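Local coordinates for putative phenazine biosynthesis PhzC/PhzF protein (Clostridium difficile, PDB 4DUN) that is a putative phenazine biosynthesis protein of the PhzF family, probably with isomerase activity, at residues Glu5-Asp10 against Val24-Arg29; Glu47-Val52 against Leu60-Pro65; Ala131-Cys136 against Tyr164-Lys169. All blocks are in the same frame, centred on the assembly; numbering follows the deposited sequence.

Contacts 1 and 2 lie in the same half of the chain and share a sheet. Strand 20-27 of contact 1 runs beside strand 47-54 of contact 2, and their centres are about 9 Å apart. Cys-25 N to Ala-49 O and Leu-27 N to Val-51 O, both 2.8 Å, are probable hydrogen bonds between them. Both contacts are buried antiparallel hairpin pairings held by backbone bonds. Contact 2 also carries Glu-47, the predicted active-site residue. Contact 3 sits on the opposite side of the chain's centre from contact 1, with its centre about 31 Å from that of contact 2. It is partly exposed, joins short helices and relies on side-chain packing without cross-segment hydrogen bonds.

Contact 1 (Glu5-Asp10 against Val24-Arg29); sequences EYYIVD and VCVLDR
Tyr-7 leaves strand 4-11 on the same face as Val-24 and Val-26 of strand 20-27. Its CB lies 4.4 Å from Val-24 CB. CG is anti to the carbonyl carbon (chi1 -53°), and the ring runs back along the face toward Glu-5. CD1 comes to 3.6 Å from Val-24 O, which sits at the ring edge. The next atom, CE1, meets Val-26 CG2 at 4.0 Å, the two side chains crossing obliquely. At the tip, Tyr-7 OH donates to Glu-5 OE2 (2.8 Å), meeting it from above the carboxylate plane. A water lies 3.0 Å from the other carboxylate oxygen, Glu-5 OE1, and 2.7 Å from Val-26 O, and can donate to either.

The backbones pair antiparallel. Tyr-7 and Val-24 exchange two bonds, N to O each way; Val-24 N to Tyr-7 O is the shorter at 2.7 Å. Val-26 N gives Glu-5 O a straight bond of 3.0 Å, but the return bond from Glu-5 N is weak. On the other face, Tyr-6 CD1 touches Cys-25 CB.

This hairpin lies between strands 244-259 and 47-54. Helix 73-87 packs over the Tyr-7 face, where Phe-86 stacks on the ring and Val-82 touches Tyr-7 and Val-26. On the opposite face, Tyr-6 touches Met-255 of strand 244-259 and, in addition, Met-255 of the second subunit.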
# COMPACT_ATOMS: atom_id res chain seq x y z
N GLU A 5 -13.88 12.46 -8.24
CA GLU A 5 -13.70 11.26 -9.08
C GLU A 5 -12.34 10.65 -8.78
O GLU A 5 -11.35 11.38 -8.63
CB GLU A 5 -13.82 11.58 -10.57
CG GLU A 5 -15.11 12.23 -11.01
CD GLU A 5 -14.95 12.89 -12.37
OE1 GLU A 5 -14.88 14.14 -12.42
OE2 GLU A 5 -14.77 12.15 -13.36
N TYR A 6 -12.28 9.33 -8.68
CA TYR A 6 -11.03 8.66 -8.31
C TYR A 6 -10.83 7.42 -9.18
O TYR A 6 -11.79 6.69 -9.47
CB TYR A 6 -11.03 8.30 -6.80
CG TYR A 6 -9.77 7.58 -6.38
CD1 TYR A 6 -8.53 8.21 -6.43
CD2 TYR A 6 -9.79 6.22 -6.05
CE1 TYR A 6 -7.35 7.52 -6.14
CE2 TYR A 6 -8.62 5.53 -5.76
CZ TYR A 6 -7.40 6.18 -5.81
OH TYR A 6 -6.24 5.51 -5.51
N TYR A 7 -9.59 7.24 -9.64
CA TYR A 7 -9.19 6.19 -10.57
C TYR A 7 -7.90 5.55 -10.15
O TYR A 7 -6.99 6.25 -9.68
CB TYR A 7 -8.97 6.80 -11.99
CG TYR A 7 -10.13 7.62 -12.52
CD1 TYR A 7 -10.27 8.96 -12.20
CD2 TYR A 7 -11.06 7.05 -13.39
CE1 TYR A 7 -11.35 9.71 -12.67
CE2 TYR A 7 -12.13 7.80 -13.88
CZ TYR A 7 -12.27 9.12 -13.52
OH TYR A 7 -13.33 9.85 -14.02
N ILE A 8 -7.79 4.24 -10.35
CA ILE A 8 -6.54 3.50 -10.16
C ILE A 8 -6.12 3.06 -11.55
O ILE A 8 -6.88 2.35 -12.22
CB ILE A 8 -6.60 2.31 -9.18
CG1 ILE A 8 -7.00 2.77 -7.76
CG2 ILE A 8 -5.23 1.59 -9.18
CD1 ILE A 8 -7.34 1.61 -6.79
N VAL A 9 -4.95 3.50 -12.00
CA VAL A 9 -4.46 3.27 -13.36
C VAL A 9 -3.07 2.68 -13.32
O VAL A 9 -2.22 3.17 -12.57
CB VAL A 9 -4.44 4.64 -14.12
CG1 VAL A 9 -3.81 4.53 -15.52
CG2 VAL A 9 -5.85 5.26 -14.21
N ASP A 10 -2.81 1.69 -14.20
CA ASP A 10 -1.48 1.09 -14.39
C ASP A 10 -0.79 1.77 -15.58
O ASP A 10 -1.29 1.67 -16.70
CB ASP A 10 -1.61 -0.44 -14.62
CG ASP A 10 -2.21 -1.18 -13.43
OD1 ASP A 10 -2.23 -0.60 -12.31
OD2 ASP A 10 -2.70 -2.31 -13.63
N VAL A 24 -5.41 8.41 -9.12
CA VAL A 24 -5.60 9.69 -9.81
C VAL A 24 -6.91 10.28 -9.30
O VAL A 24 -7.98 9.72 -9.56
CB VAL A 24 -5.60 9.62 -11.37
CG1 VAL A 24 -5.77 11.02 -11.98
CG2 VAL A 24 -4.34 8.95 -11.92
N CYS A 25 -6.83 11.41 -8.59
CA CYS A 25 -7.99 12.08 -8.00
C CYS A 25 -8.26 13.39 -8.77
O CYS A 25 -7.38 14.26 -8.81
CB CYS A 25 -7.73 12.33 -6.52
SG CYS A 25 -9.10 13.13 -5.67
N VAL A 26 -9.44 13.50 -9.42
CA VAL A 26 -9.79 14.64 -10.26
C VAL A 26 -10.73 15.54 -9.47
O VAL A 26 -11.80 15.10 -9.05
CB VAL A 26 -10.36 14.25 -11.65
CG1 VAL A 26 -10.61 15.50 -12.51
CG2 VAL A 26 -9.45 13.26 -12.38
N LEU A 27 -10.29 16.79 -9.24
CA LEU A 27 -11.03 17.76 -8.42
C LEU A 27 -11.57 18.92 -9.22
O LEU A 27 -10.87 19.47 -10.07
CB LEU A 27 -10.12 18.33 -7.33
CG LEU A 27 -9.43 17.36 -6.36
CD1 LEU A 27 -8.19 18.00 -5.76
CD2 LEU A 27 -10.36 16.96 -5.25
N ASP A 28 -12.80 19.36 -8.87
CA ASP A 28 -13.45 20.53 -9.47
C ASP A 28 -12.96 21.80 -8.78
O ASP A 28 -12.95 22.88 -9.38
CB ASP A 28 -14.98 20.44 -9.31
CG ASP A 28 -15.69 19.34 -10.08
OD1 ASP A 28 -15.00 18.52 -10.74
OD2 ASP A 28 -16.94 19.27 -10.02
N ARG A 29 -12.60 21.68 -7.50
CA ARG A 29 -12.14 22.77 -6.64
C ARG A 29 -10.92 22.34 -5.85
O ARG A 29 -10.66 21.15 -5.70
CB ARG A 29 -13.27 23.18 -5.67
CG ARG A 29 -14.49 23.80 -6.33
CD ARG A 29 -15.58 24.13 -5.34
NE ARG A 29 -16.57 25.03 -5.94
CZ ARG A 29 -17.53 25.66 -5.26
NH1 ARG A 29 -17.64 25.50 -3.95
NH2 ARG A 29 -18.38 26.45 -5.90
O HOH W 1 -14.33 15.54 -9.85

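Contact 2 (Glu47-Val52 against Leu60-Pro65); sequences ETAFVV and LRWFTP
Four backbone hydrogen bonds join the strands of this contact. Thr-48 and Phe-63 exchange one pair, and Phe-50 and Arg-61 the other. All are nearly straight; Phe-50 N to Arg-61 O is 2.8 Å at 169°. Three reach their carbonyls in plane, while Phe-63 N meets Thr-48 O from above the carbonyl plane.

On one face, the rings of Phe-50 and Phe-63 sit diagonally across the pairing. Both have CG anti to the carbonyl carbon. Their planes are nearly perpendicular (89°), and CD1 of Phe-50 meets CD1 of Phe-63 at 3.7 Å. On the other face, Leu-60 CD1 touches both Ala-49 CB and Val-51 CG2, 3.9 Å from each. Leu-60 CG is anti to the backbone N, and it also lies over one face of the Trp-62 indole. Trp-62 CD1 touches Ala-49 CB at 4.1 Å.

At the end of the pairing, Glu-47 and Thr-64 point the same way, side by side. The Glu-47 chain bends at chi2 (84°), and its OE2 comes to 3.7 Å from Thr-64 CG2. Thr-64 OG1 instead accepts bonds from Lys-66 N and Ala-67 N.

Further out, helix 33-43 packs on the Phe-63 face through Met-36 and Ala-40. Helix 73-87 packs on the opposite face, where Ala-75 touches Trp-62 and His-74 touches Glu-47. Asn-43 binds Thr-48 OG1, and Arg-61 forms a salt bridge with Glu-68.

The arrangement is an antiparallel beta hairpin, with the predicted active-site residue Glu-47 at one end of its pairing. Its side chain lies about 4 Å from a bound nickel ion and close to a bound molecule that probably comes from the crystallisation liquor, consistent with a pocket in this PhzF-family fold.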
# COMPACT_ATOMS: atom_id res chain seq x y z
N GLU A 47 2.06 6.40 -5.59
CA GLU A 47 1.68 7.81 -5.68
C GLU A 47 0.19 7.94 -5.93
O GLU A 47 -0.40 7.08 -6.61
CB GLU A 47 2.42 8.55 -6.82
CG GLU A 47 3.88 8.93 -6.56
CD GLU A 47 4.90 7.84 -6.82
OE1 GLU A 47 4.56 6.80 -7.43
OE2 GLU A 47 6.06 8.02 -6.37
N THR A 48 -0.40 9.04 -5.42
CA THR A 48 -1.72 9.53 -5.79
C THR A 48 -1.49 10.88 -6.44
O THR A 48 -0.89 11.78 -5.83
CB THR A 48 -2.74 9.61 -4.63
OG1 THR A 48 -2.95 8.28 -4.16
CG2 THR A 48 -4.09 10.19 -5.09
N ALA A 49 -1.96 11.03 -7.69
CA ALA A 49 -1.92 12.26 -8.47
C ALA A 49 -3.22 13.03 -8.23
O ALA A 49 -4.30 12.42 -8.15
CB ALA A 49 -1.75 11.94 -9.95
N PHE A 50 -3.12 14.34 -8.05
CA PHE A 50 -4.29 15.20 -7.83
C PHE A 50 -4.33 16.20 -8.95
O PHE A 50 -3.37 16.97 -9.10
CB PHE A 50 -4.22 15.93 -6.47
CG PHE A 50 -4.33 14.99 -5.31
CD1 PHE A 50 -3.20 14.38 -4.77
CD2 PHE A 50 -5.57 14.72 -4.73
CE1 PHE A 50 -3.31 13.44 -3.74
CE2 PHE A 50 -5.68 13.79 -3.68
CZ PHE A 50 -4.55 13.16 -3.20
N VAL A 51 -5.41 16.19 -9.74
CA VAL A 51 -5.59 17.11 -10.86
C VAL A 51 -6.67 18.11 -10.49
O VAL A 51 -7.80 17.71 -10.17
CB VAL A 51 -5.96 16.36 -12.18
CG1 VAL A 51 -6.27 17.35 -13.32
CG2 VAL A 51 -4.87 15.36 -12.61
N VAL A 52 -6.33 19.41 -10.53
CA VAL A 52 -7.30 20.47 -10.30
C VAL A 52 -7.68 21.01 -11.65
O VAL A 52 -6.82 21.57 -12.36
CB VAL A 52 -6.83 21.60 -9.33
CG1 VAL A 52 -7.90 22.70 -9.21
CG2 VAL A 52 -6.47 21.04 -7.96
N LEU A 60 -1.33 19.97 -11.43
CA LEU A 60 -1.07 18.56 -11.09
C LEU A 60 -0.06 18.48 -9.96
O LEU A 60 1.02 19.06 -10.06
CB LEU A 60 -0.57 17.79 -12.34
CG LEU A 60 -0.01 16.34 -12.15
CD1 LEU A 60 -1.10 15.37 -11.63
CD2 LEU A 60 0.63 15.81 -13.46
N ARG A 61 -0.46 17.79 -8.89
CA ARG A 61 0.42 17.42 -7.79
C ARG A 61 0.45 15.89 -7.56
O ARG A 61 -0.45 15.23 -7.89
CB ARG A 61 0.06 18.13 -6.48
CG ARG A 61 0.04 19.64 -6.55
CD ARG A 61 -0.47 20.26 -5.24
NE ARG A 61 -0.61 21.71 -5.25
CZ ARG A 61 0.26 22.53 -4.67
NH1 ARG A 61 1.31 22.06 -4.07
NH2 ARG A 61 0.08 23.83 -4.69
N TRP A 62 1.53 15.42 -6.99
CA TRP A 62 1.68 14.03 -6.66
C TRP A 62 2.13 13.87 -5.22
O TRP A 62 2.97 14.57 -4.76
CB TRP A 62 2.70 13.32 -7.54
CG TRP A 62 2.76 13.70 -8.98
CD1 TRP A 62 2.16 13.08 -10.01
CD2 TRP A 62 3.51 14.76 -9.54
NE1 TRP A 62 2.47 13.66 -11.16
CE2 TRP A 62 3.28 14.73 -10.91
CE3 TRP A 62 4.33 15.74 -9.02
CZ2 TRP A 62 3.85 15.60 -11.77
CZ3 TRP A 62 4.88 16.62 -9.86
CH2 TRP A 62 4.64 16.56 -11.22
N PHE A 63 1.55 12.88 -4.57
CA PHE A 63 1.87 12.55 -3.20
C PHE A 63 2.14 11.07 -3.06
O PHE A 63 1.34 10.26 -3.54
CB PHE A 63 0.70 12.92 -2.28
CG PHE A 63 0.51 14.39 -2.04
CD1 PHE A 63 -0.07 15.20 -3.02
CD2 PHE A 63 0.85 14.96 -0.82
CE1 PHE A 63 -0.28 16.56 -2.78
CE2 PHE A 63 0.63 16.32 -0.58
CZ PHE A 63 0.08 17.11 -1.57
N THR A 64 3.23 10.72 -2.38
CA THR A 64 3.43 9.32 -2.00
C THR A 64 2.56 9.13 -0.73
O THR A 64 2.07 10.14 -0.20
CB THR A 64 4.92 9.02 -1.72
OG1 THR A 64 5.29 9.72 -0.52
CG2 THR A 64 5.85 9.37 -2.90
N PRO A 65 2.48 7.94 -0.11
CA PRO A 65 1.74 7.83 1.17
C PRO A 65 2.37 8.66 2.31
O PRO A 65 1.75 8.79 3.38
CB PRO A 65 1.83 6.34 1.48
CG PRO A 65 1.95 5.68 0.12
CD PRO A 65 2.93 6.61 -0.58

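Contact 3 (Ala131-Cys136 against Tyr164-Lys169); sequences ANLIGC and YAQLRK
The end of the short, weakly bonded helix 128-133 packs against helix 164-167. Leu-133 is the main side chain of the contact. Its CG is anti to the carbonyl carbon (chi1 -61°), and both methyls touch Lys-169. CD1 rests on Lys-169 CB at 3.8 Å. CD2 touches Lys-169 CD, also at 3.8 Å, and lies equally near Gln-166 O. The lysine chain is extended beyond CG and crosses the leucine at about a right angle, so its methylenes do the touching.

Gln-166 comes in from the neighbouring helix. Its CB packs 3.7 Å from Leu-133 O, and the chain then bends at chi2 (-73°). This bend brings the amide end over Leu-133, with OE1 3.8 Å from Leu-133 CD2. The same OE1 accepts a hydrogen bond from Lys-169 NZ (3.1 Å), nearly along its C=O axis. Amide and ammonium are thereby linked at the tips of the two side chains that pack on the leucine.

After helix 128-133 the chain turns at Gly-135, which has positive phi (65°). This exit leads toward strand 140-143. Ile-134 points away from the neighbouring helix and packs on Leu-147 and Leu-149 of strand 147-150, on the buried side.

Leu-167 approaches from that buried side. Its CB points away from the partner segment, but CD2 reaches back to 3.6 Å from Leu-133 O. Tyr-160 packs on Leu-167, and its OH is hydrogen-bonded to Ile-134 O. Next in the chain, Arg-168 forms a salt bridge with Asp-197.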
# COMPACT_ATOMS: atom_id res chain seq x y z
N ALA A 131 32.78 -0.96 -5.85
CA ALA A 131 32.66 -2.21 -6.60
C ALA A 131 32.13 -3.35 -5.73
O ALA A 131 31.51 -4.29 -6.25
CB ALA A 131 34.00 -2.60 -7.21
N ASN A 132 32.39 -3.29 -4.41
CA ASN A 132 31.91 -4.28 -3.45
C ASN A 132 30.46 -3.96 -3.00
O ASN A 132 29.80 -4.83 -2.45
CB ASN A 132 32.85 -4.37 -2.24
CG ASN A 132 34.15 -5.10 -2.53
OD1 ASN A 132 34.31 -5.81 -3.54
ND2 ASN A 132 35.12 -4.98 -1.62
N LEU A 133 29.96 -2.73 -3.24
CA LEU A 133 28.60 -2.37 -2.83
C LEU A 133 27.54 -2.67 -3.91
O LEU A 133 26.36 -2.77 -3.56
CB LEU A 133 28.51 -0.88 -2.45
CG LEU A 133 29.39 -0.40 -1.28
CD1 LEU A 133 29.45 1.11 -1.24
CD2 LEU A 133 28.94 -1.00 0.05
N ILE A 134 27.94 -2.79 -5.18
CA ILE A 134 27.00 -2.97 -6.30
C ILE A 134 26.40 -4.39 -6.40
O ILE A 134 25.36 -4.56 -7.04
CB ILE A 134 27.58 -2.51 -7.66
CG1 ILE A 134 28.90 -3.25 -8.01
CG2 ILE A 134 27.72 -0.97 -7.69
CD1 ILE A 134 29.35 -3.03 -9.44
N GLY A 135 27.04 -5.38 -5.77
CA GLY A 135 26.55 -6.75 -5.72
C GLY A 135 26.48 -7.49 -7.04
O GLY A 135 25.56 -8.29 -7.25
N CYS A 136 27.42 -7.19 -7.95
CA CYS A 136 27.55 -7.81 -9.27
C CYS A 136 28.88 -7.40 -9.87
O CYS A 136 29.55 -6.52 -9.32
CB CYS A 136 26.37 -7.44 -10.18
SG CYS A 136 26.28 -5.68 -10.59
N TYR A 164 19.53 -3.81 -0.45
CA TYR A 164 19.31 -2.37 -0.28
C TYR A 164 20.23 -1.71 0.74
O TYR A 164 20.58 -0.55 0.53
CB TYR A 164 17.85 -2.02 0.01
CG TYR A 164 16.94 -2.37 -1.14
CD1 TYR A 164 17.04 -1.70 -2.36
CD2 TYR A 164 16.04 -3.42 -1.05
CE1 TYR A 164 16.21 -2.02 -3.43
CE2 TYR A 164 15.21 -3.76 -2.11
CZ TYR A 164 15.29 -3.05 -3.30
OH TYR A 164 14.49 -3.40 -4.36
N ALA A 165 20.65 -2.44 1.79
CA ALA A 165 21.56 -1.92 2.82
C ALA A 165 22.90 -1.52 2.18
O ALA A 165 23.41 -0.44 2.46
CB ALA A 165 21.78 -2.96 3.91
N GLN A 166 23.41 -2.36 1.27
CA GLN A 166 24.66 -2.11 0.55
C GLN A 166 24.48 -0.98 -0.49
O GLN A 166 25.32 -0.09 -0.55
CB GLN A 166 25.18 -3.39 -0.12
CG GLN A 166 25.67 -4.47 0.86
CD GLN A 166 26.98 -4.12 1.51
OE1 GLN A 166 27.04 -3.31 2.44
NE2 GLN A 166 28.06 -4.73 1.04
N LEU A 167 23.37 -1.01 -1.25
CA LEU A 167 23.08 -0.00 -2.28
C LEU A 167 22.88 1.40 -1.67
O LEU A 167 23.28 2.39 -2.28
CB LEU A 167 21.87 -0.41 -3.14
CG LEU A 167 22.03 -1.70 -3.99
CD1 LEU A 167 20.74 -1.99 -4.75
CD2 LEU A 167 23.22 -1.61 -4.95
N ARG A 168 22.35 1.49 -0.43
CA ARG A 168 22.17 2.78 0.25
C ARG A 168 23.52 3.48 0.52
O ARG A 168 23.54 4.70 0.69
CB ARG A 168 21.43 2.59 1.58
CG ARG A 168 19.93 2.66 1.43
CD ARG A 168 19.21 2.76 2.76
NE ARG A 168 19.32 1.54 3.57
CZ ARG A 168 18.54 0.47 3.45
NH1 ARG A 168 17.60 0.43 2.52
NH2 ARG A 168 18.70 -0.57 4.26
N LYS A 169 24.63 2.71 0.55
CA LYS A 169 25.97 3.24 0.80
C LYS A 169 26.56 3.91 -0.46
O LYS A 169 27.58 4.61 -0.34
CB LYS A 169 26.91 2.13 1.33
CG LYS A 169 26.54 1.66 2.74
CD LYS A 169 27.39 0.47 3.18
CE LYS A 169 26.84 -0.18 4.42
NZ LYS A 169 27.64 -1.37 4.81